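Local coordinates for NAD_Gly3P_dh, NAD-dependent glycerol-3-phosphate dehydrogenase (Streptosporangium roseum, PDB 5OCM), which catalyses the NADPH-dependent reduction of imines to amines, binding its nucleotide cofactor in an N-terminal domain typical of the 6-phosphogluconate dehydrogenase group, at the interface of chains A and B. Residues are numbered along the deposited sequence; one frame, centred on the assembly and turned at random. Chains: chain A/B, NAD_Gly3P_dh, NAD-dependent glycerol-3-phosphate dehydrogenase.

Contact 1: the interface of chains A and B. Residues chain A 184, 198-199, 202; chain B 216-217, 220, 223.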
loop_
_atom_site.group_PDB
_atom_site.type_symbol
_atom_site.label_atom_id
_atom_site.label_comp_id
_atom_site.label_asym_id
_atom_site.label_seq_id
_atom_site.Cartn_x
_atom_site.Cartn_y
_atom_site.Cartn_z
ATOM N N PHE A 184 -7.032 -0.487 3.611
ATOM C CA PHE A 184 -7.979 -1.148 2.726
ATOM C C PHE A 184 -9.226 -1.618 3.507
ATOM O O PHE A 184 -10.379 -1.403 3.057
ATOM C CB PHE A 184 -7.366 -2.381 2.030
ATOM C CG PHE A 184 -8.405 -3.209 1.325
ATOM C CD1 PHE A 184 -8.996 -2.726 0.168
ATOM C CD2 PHE A 184 -8.830 -4.385 1.848
ATOM C CE1 PHE A 184 -10.033 -3.404 -0.450
ATOM C CE2 PHE A 184 -9.852 -5.129 1.219
ATOM C CZ PHE A 184 -10.470 -4.612 0.069
ATOM N N ALA A 198 -16.933 -5.554 -0.436
ATOM C CA ALA A 198 -15.469 -5.432 -0.454
ATOM C C ALA A 198 -14.859 -5.904 -1.779
ATOM O O ALA A 198 -13.882 -5.341 -2.260
ATOM C CB ALA A 198 -14.894 -6.195 0.698
ATOM N N THR A 199 -15.404 -6.977 -2.350
ATOM C CA THR A 199 -14.952 -7.475 -3.641
ATOM C C THR A 199 -15.215 -6.529 -4.803
ATOM O O THR A 199 -14.509 -6.573 -5.805
ATOM C CB THR A 199 -15.527 -8.877 -3.972
ATOM O OG1 THR A 199 -16.946 -8.833 -3.787
ATOM C CG2 THR A 199 -14.900 -9.932 -3.040
ATOM N N ALA A 202 -12.303 -3.847 -4.123
ATOM C CA ALA A 202 -10.912 -4.331 -4.261
ATOM C C ALA A 202 -10.197 -3.966 -5.548
ATOM O O ALA A 202 -9.040 -3.517 -5.511
ATOM C CB ALA A 202 -10.798 -5.820 -3.967
ATOM N N VAL B 216 -5.034 -8.201 -0.725
ATOM C CA VAL B 216 -6.250 -7.378 -0.746
ATOM C C VAL B 216 -7.407 -8.161 -1.406
ATOM O O VAL B 216 -8.535 -8.201 -0.885
ATOM C CB VAL B 216 -5.991 -6.042 -1.479
ATOM C CG1 VAL B 216 -7.280 -5.307 -1.789
ATOM C CG2 VAL B 216 -5.080 -5.157 -0.658
ATOM N N SER B 217 -7.151 -8.706 -2.589
ATOM C CA SER B 217 -8.223 -9.431 -3.351
ATOM C C SER B 217 -8.750 -10.644 -2.547
ATOM O O SER B 217 -9.943 -10.838 -2.399
ATOM C CB SER B 217 -7.720 -9.868 -4.689
ATOM O OG SER B 217 -7.349 -8.785 -5.477
ATOM N N ALA B 220 -10.663 -9.466 0.597
ATOM C CA ALA B 220 -11.950 -8.892 0.232
ATOM C C ALA B 220 -13.040 -9.981 0.138
ATOM O O ALA B 220 -14.186 -9.799 0.572
ATOM C CB ALA B 220 -11.847 -8.148 -1.072
ATOM N N VAL B 223 -13.989 -10.917 3.649
ATOM C CA VAL B 223 -14.854 -9.881 4.201
ATOM C C VAL B 223 -16.279 -10.067 3.694
ATOM O O VAL B 223 -17.217 -9.998 4.504
ATOM C CB VAL B 223 -14.330 -8.478 3.875
ATOM C CG1 VAL B 223 -15.387 -7.420 4.200
ATOM C CG2 VAL B 223 -13.036 -8.210 4.654
#
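An antiparallel helix pair forms this apolar contact: A:Ala198 and A:Ala202 of one helix 198-225 meet B:Ala220 of the same helix in the other chain. A:Phe184, from helix 165-192, joins them. Its ring takes B:Val216 on one face. The methyl CG1 of B:Val216 sits over the ring centre, 3.6 Å from CE1 of A:Phe184, in a CH-pi contact. Both groups lie anti to their backbone nitrogens, CG of A:Phe184 at chi1 169° and CG1 of B:Val216 at 167°, which brings ring and methyl together. CZ at the far end of the ring also reaches CB of B:Ala220, at 4.0 Å. With an alanine in place of A:Phe184, CG1 of B:Val216 would probably lose the ring face it rests on, leaving a gap beside B:Ala220.

Small side chains let the two helices come close. CB of A:Ala202 is 3.9 Å from CB of B:Ala220. The same B:Ala220 methyl faces the backbone of A:Ala198, with its CB 3.7 Å from the carbonyl O. On the next turn, CG1 of B:Val223 meets CB of A:Ala198 at 3.7 Å. A:Thr199 comes in with its methyl, not its hydroxyl: CG2 lies 3.7 Å from the backbone C of B:Ala220. B:Ser217 is a looser neighbour of A:Ala202.

The patch lies where the start of helix 198-225 in chain A runs antiparallel alongside the later turns of its partner in chain B. Both helices belong to the C-terminal helical region. The interface is two-fold, so the same contact recurs with the chains exchanged.

Contact 2: the interface of chains A and B. Residues chain A 238, 241-242, 262, 279; chain B 177-178, 181.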
loop_
_atom_site.group_PDB
_atom_site.type_symbol
_atom_site.label_atom_id
_atom_site.label_comp_id
_atom_site.label_asym_id
_atom_site.label_seq_id
_atom_site.Cartn_x
_atom_site.Cartn_y
_atom_site.Cartn_z
ATOM N N HIS A 238 -3.215 17.730 1.080
ATOM C CA HIS A 238 -3.427 16.431 1.702
ATOM C C HIS A 238 -4.344 16.488 2.942
ATOM O O HIS A 238 -5.288 15.696 3.076
ATOM C CB HIS A 238 -2.084 15.735 2.099
ATOM C CG HIS A 238 -1.346 15.091 0.951
ATOM N ND1 HIS A 238 -1.531 13.761 0.612
ATOM C CD2 HIS A 238 -0.365 15.548 0.131
ATOM C CE1 HIS A 238 -0.693 13.454 -0.373
ATOM N NE2 HIS A 238 0.025 14.510 -0.683
ATOM N N THR A 241 -8.038 16.691 2.549
ATOM C CA THR A 241 -8.670 15.383 2.221
ATOM C C THR A 241 -8.640 14.408 3.381
ATOM O O THR A 241 -9.548 13.590 3.482
ATOM C CB THR A 241 -8.115 14.743 0.919
ATOM O OG1 THR A 241 -6.673 14.801 0.908
ATOM C CG2 THR A 241 -8.628 15.479 -0.276
ATOM N N VAL A 242 -7.633 14.470 4.260
ATOM C CA VAL A 242 -7.654 13.637 5.447
ATOM C C VAL A 242 -8.905 13.977 6.255
ATOM O O VAL A 242 -9.611 13.069 6.766
ATOM C CB VAL A 242 -6.407 13.777 6.327
ATOM C CG1 VAL A 242 -6.538 12.921 7.575
ATOM C CG2 VAL A 242 -5.138 13.386 5.522
ATOM N N VAL A 262 -3.136 9.609 10.935
ATOM C CA VAL A 262 -2.617 10.288 9.722
ATOM C C VAL A 262 -2.645 11.810 9.965
ATOM O O VAL A 262 -1.647 12.512 9.687
ATOM C CB VAL A 262 -3.419 9.898 8.463
ATOM C CG1 VAL A 262 -3.059 10.764 7.257
ATOM C CG2 VAL A 262 -3.243 8.391 8.160
ATOM N N TYR A 279 4.464 15.724 0.312
ATOM C CA TYR A 279 4.239 14.727 1.344
ATOM C C TYR A 279 5.520 14.040 1.791
ATOM O O TYR A 279 5.614 13.574 2.938
ATOM C CB TYR A 279 3.185 13.673 0.921
ATOM C CG TYR A 279 2.552 12.951 2.083
ATOM C CD1 TYR A 279 1.446 13.479 2.741
ATOM C CD2 TYR A 279 3.074 11.754 2.564
ATOM C CE1 TYR A 279 0.856 12.827 3.822
ATOM C CE2 TYR A 279 2.541 11.104 3.670
ATOM C CZ TYR A 279 1.421 11.655 4.313
ATOM O OH TYR A 279 0.917 11.029 5.435
ATOM N N MET B 177 -3.701 5.448 0.253
ATOM C CA MET B 177 -2.476 6.208 -0.053
ATOM C C MET B 177 -1.703 6.597 1.194
ATOM O O MET B 177 -0.477 6.399 1.274
ATOM C CB MET B 177 -2.800 7.425 -0.940
ATOM C CG MET B 177 -1.616 8.356 -1.131
ATOM S SD MET B 177 -1.987 9.801 -2.114
ATOM C CE MET B 177 -3.046 10.693 -0.954
ATOM N N TRP B 178 -2.399 7.177 2.195
ATOM C CA TRP B 178 -1.651 7.598 3.424
ATOM C C TRP B 178 -1.115 6.401 4.174
ATOM O O TRP B 178 0.004 6.457 4.701
ATOM C CB TRP B 178 -2.465 8.541 4.326
ATOM C CG TRP B 178 -2.866 9.804 3.598
ATOM C CD1 TRP B 178 -2.044 10.678 2.961
ATOM C CD2 TRP B 178 -4.189 10.286 3.402
ATOM N NE1 TRP B 178 -2.758 11.656 2.381
ATOM C CE2 TRP B 178 -4.087 11.438 2.606
ATOM C CE3 TRP B 178 -5.447 9.836 3.803
ATOM C CZ2 TRP B 178 -5.208 12.155 2.198
ATOM C CZ3 TRP B 178 -6.544 10.546 3.398
ATOM C CH2 TRP B 178 -6.419 11.680 2.601
ATOM N N LEU B 181 1.930 5.201 2.101
ATOM C CA LEU B 181 3.040 6.171 2.132
ATOM C C LEU B 181 3.655 6.328 3.511
ATOM O O LEU B 181 4.882 6.382 3.645
ATOM C CB LEU B 181 2.601 7.548 1.608
ATOM C CG LEU B 181 2.293 7.658 0.146
ATOM C CD1 LEU B 181 1.813 9.057 -0.144
ATOM C CD2 LEU B 181 3.526 7.265 -0.693
#
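The indole of B:Trp178 is the apolar centre, inserted among side chains of chain A. CG2 of A:Val242 lies over the face of its six-membered ring, 3.5 Å from CZ2 of B:Trp178, as a CH-pi contact. The opposite face is met within chain B by the methyl CE of B:Met177. The bend at chi3 of B:Met177 (70°) turns this methyl toward the indole, and CE also touches CE1 of A:His238 at 3.7 Å. The two methyls touch opposite faces at different places: CE of B:Met177 near the pyrrole rim, CG2 of A:Val242 over the six-membered ring.

Further out, CG1 of A:Val262 packs on CB of B:Trp178 at 3.7 Å, crossing the side chain at about a right angle. CE1 of A:Tyr279 meets CD1 of the indole, also at 3.7 Å. CD2 on the other flank of the tyrosine ring reaches CD1 of B:Leu181. Within chain A, CD1 of A:Tyr279 lies over the centre of the A:His238 ring and backs the imidazole.

The polar rim starts at the pyrrole nitrogen. NE1 of B:Trp178 donates a hydrogen bond to ND1 of A:His238, 3.0 Å long and nearly straight (171° at H). ND1 lies in the indole plane, but NE1 is tilted 18° from the imidazole plane. This bond restrains the turn of both rings. A:Thr241 stands at the benzene end, its hydroxyl OG1 giving a 2.7 Å hydrogen bond to the backbone O of A:His238.

B:Met177, B:Trp178, A:His238 and A:Thr241 also line the pocket that holds 2,2,2-trifluoroacetophenone hydrate. Helix 165-192 of chain B here packs against helices 235-252 and 257-271 and the 3-10 helix 279-282 of chain A.

The C-alpha centres of contact 1 and contact 2 are about 21 Å apart along the same two-fold interface. Helix 165-192 serves in both, supplied by chain A in contact 1 and by chain B in contact 2. Contact 1 pairs helix 198-225 with its own copy and probably serves mainly as packing. Contact 2 joins different elements and borders the ligand pocket, so residues of both chains shape the active site there. This fits the intertwined dimers usual for imine reductases, in which association of the chains is probably needed to complete each pocket.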